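Local coordinates for protein amoebiasin-2 (Entamoeba histolytica, PDB 3M86) that inhibits cysteine proteases of the amoeba by wedging three loops at one end of an immunoglobulin-like fold into the substrate-binding site, at residues A[23-28]-A[73-78]. Sequence-based numbering, arbitrary orientation.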
loop_
_atom_site.group_PDB
_atom_site.type_symbol
_atom_site.label_atom_id
_atom_site.label_comp_id
_atom_site.label_asym_id
_atom_site.label_seq_id
_atom_site.Cartn_x
_atom_site.Cartn_y
_atom_site.Cartn_z
ATOM N N ASN A 23 12.657 -0.922 13.329
ATOM C CA ASN A 23 11.581 -1.686 13.949
ATOM C C ASN A 23 10.200 -1.089 13.724
ATOM O O ASN A 23 9.237 -1.466 14.388
ATOM C CB ASN A 23 11.834 -1.877 15.443
ATOM C CG ASN A 23 12.050 -0.572 16.166
ATOM O OD1 ASN A 23 12.195 0.479 15.543
ATOM N ND2 ASN A 23 12.075 -0.629 17.496
ATOM N N ASP A 24 10.108 -0.171 12.770
ATOM C CA ASP A 24 8.824 0.459 12.425
ATOM C C ASP A 24 7.994 -0.420 11.483
ATOM O O ASP A 24 8.468 -1.468 11.021
ATOM C CB ASP A 24 9.073 1.817 11.769
ATOM C CG ASP A 24 9.439 2.901 12.773
ATOM O OD1 ASP A 24 9.708 4.037 12.328
ATOM O OD2 ASP A 24 9.478 2.633 14.001
ATOM N N LEU A 25 6.762 0.008 11.205
ATOM C CA LEU A 25 5.899 -0.661 10.241
ATOM C C LEU A 25 5.322 0.353 9.278
ATOM O O LEU A 25 5.054 1.486 9.672
ATOM C CB LEU A 25 4.743 -1.375 10.940
ATOM C CG LEU A 25 4.963 -2.708 11.645
ATOM C CD1 LEU A 25 3.659 -3.146 12.287
ATOM C CD2 LEU A 25 5.452 -3.756 10.654
ATOM N N ILE A 26 5.128 -0.057 8.026
ATOM C CA ILE A 26 4.414 0.757 7.045
ATOM C C ILE A 26 3.060 0.128 6.799
ATOM O O ILE A 26 2.966 -1.082 6.600
ATOM C CB ILE A 26 5.177 0.820 5.726
ATOM C CG1 ILE A 26 6.490 1.574 5.920
ATOM C CG2 ILE A 26 4.332 1.507 4.629
ATOM C CD1 ILE A 26 7.451 1.401 4.787
ATOM N N LYS A 27 2.014 0.947 6.852
ATOM C CA LYS A 27 0.663 0.482 6.526
ATOM C C LYS A 27 0.129 1.320 5.387
ATOM O O LYS A 27 -0.163 2.495 5.565
ATOM C CB LYS A 27 -0.291 0.575 7.731
ATOM C CG LYS A 27 -0.088 -0.460 8.838
ATOM C CD LYS A 27 -1.302 -0.478 9.786
ATOM C CE LYS A 27 -1.073 -1.397 10.979
ATOM N NZ LYS A 27 -2.196 -1.347 11.963
ATOM N N ILE A 28 0.010 0.702 4.215
ATOM C CA ILE A 28 -0.528 1.357 3.034
ATOM C C ILE A 28 -2.018 1.055 3.025
ATOM O O ILE A 28 -2.416 -0.111 2.989
ATOM C CB ILE A 28 0.137 0.806 1.777
ATOM C CG1 ILE A 28 1.646 1.097 1.837
ATOM C CG2 ILE A 28 -0.501 1.411 0.511
ATOM C CD1 ILE A 28 2.469 0.291 0.854
ATOM N N GLU A 73 -5.355 -2.921 2.637
ATOM C CA GLU A 73 -4.344 -2.505 3.580
ATOM C C GLU A 73 -3.187 -3.473 3.490
ATOM O O GLU A 73 -3.358 -4.678 3.671
ATOM C CB GLU A 73 -4.882 -2.481 5.006
ATOM C CG GLU A 73 -3.780 -2.106 5.973
ATOM C CD GLU A 73 -4.150 -2.341 7.410
ATOM O OE1 GLU A 73 -4.135 -3.515 7.845
ATOM O OE2 GLU A 73 -4.444 -1.350 8.106
ATOM N N ILE A 74 -2.012 -2.936 3.187
ATOM C CA ILE A 74 -0.816 -3.750 3.042
ATOM C C ILE A 74 0.169 -3.279 4.094
ATOM O O ILE A 74 0.515 -2.101 4.139
ATOM C CB ILE A 74 -0.174 -3.570 1.656
ATOM C CG1 ILE A 74 -1.155 -4.010 0.562
ATOM C CG2 ILE A 74 1.111 -4.378 1.569
ATOM C CD1 ILE A 74 -0.820 -3.480 -0.819
ATOM N N GLN A 75 0.598 -4.188 4.959
ATOM C CA GLN A 75 1.545 -3.816 6.001
ATOM C C GLN A 75 2.908 -4.410 5.704
ATOM O O GLN A 75 3.020 -5.615 5.438
ATOM C CB GLN A 75 1.065 -4.296 7.363
ATOM C CG GLN A 75 -0.310 -3.795 7.744
ATOM C CD GLN A 75 -0.690 -4.254 9.137
ATOM O OE1 GLN A 75 0.178 -4.487 9.982
ATOM N NE2 GLN A 75 -1.978 -4.398 9.383
ATOM N N LEU A 76 3.943 -3.569 5.752
ATOM C CA LEU A 76 5.303 -4.011 5.449
ATOM C C LEU A 76 6.230 -3.779 6.629
ATOM O O LEU A 76 6.212 -2.710 7.248
ATOM C CB LEU A 76 5.876 -3.235 4.263
ATOM C CG LEU A 76 5.100 -3.353 2.954
ATOM C CD1 LEU A 76 5.675 -2.385 1.926
ATOM C CD2 LEU A 76 5.177 -4.791 2.471
ATOM N N LYS A 77 7.041 -4.776 6.928
ATOM C CA LYS A 77 7.972 -4.650 8.037
ATOM C C LYS A 77 9.381 -4.721 7.482
ATOM O O LYS A 77 9.700 -5.626 6.733
ATOM C CB LYS A 77 7.755 -5.794 9.026
ATOM C CG LYS A 77 8.655 -5.709 10.258
ATOM C CD LYS A 77 8.328 -6.815 11.252
ATOM C CE LYS A 77 9.235 -6.743 12.471
ATOM N NZ LYS A 77 8.895 -7.793 13.473
ATOM N N PRO A 78 10.243 -3.772 7.852
ATOM C CA PRO A 78 11.618 -3.849 7.344
ATOM C C PRO A 78 12.329 -5.150 7.720
ATOM O O PRO A 78 12.233 -5.613 8.861
ATOM C CB PRO A 78 12.315 -2.685 8.056
ATOM C CG PRO A 78 11.231 -1.730 8.364
ATOM C CD PRO A 78 10.008 -2.557 8.657
HETATM O O HOH W 1 -4.782 -2.105 10.637
#
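Glu73 OE2 touches Lys27 CD at 3.7 Å, and a water links the charged ends: it donates to Glu73 OE2 and accepts from Lys27 NZ, which themselves stay 4.5 Å apart, too far for a salt bridge. OE2 is also hydrogen-bonded to Gln29. Glu73 CG stands anti to the backbone N (chi1 177°); the chain beyond it is extended and crosses that of Lys27 at a slant. At Ile74 the backbone pairs with Ile28 through two hydrogen bonds, Ile28 N to Ile74 O at 2.8 Å and Ile74 N to Ile28 O at 2.9 Å. Gln75 runs alongside Lys27 in the same direction, and Lys27 CE sits over the face of the Gln75 amide, 3.4 Å from CD. Gln75 NE2 donates to Glu73 OE1 at 2.8 Å from above the carboxylate plane; OE1 lies close to the amide plane (10° out of it), a bond that would restrain the turn of the amide. Leu76 repeats the two-bond pairing with Ile26; the Ile26 N to Leu76 O bond is nearly straight (178°). Lys77 CB presses tightly on Leu25 CD2 at 3.5 Å, and Pro78 CD reaches Asp24 O at 3.0 Å, a buried carbonyl without a polar partner. These antiparallel pairs join two central strands of one sheet of the immunoglobulin-like sandwich, flanked by strands 6-9 and 49-58, while Ile26, Ile28, Ile74 and Leu76 face inward onto strands 82-91 and 102-110 of the opposing sheet.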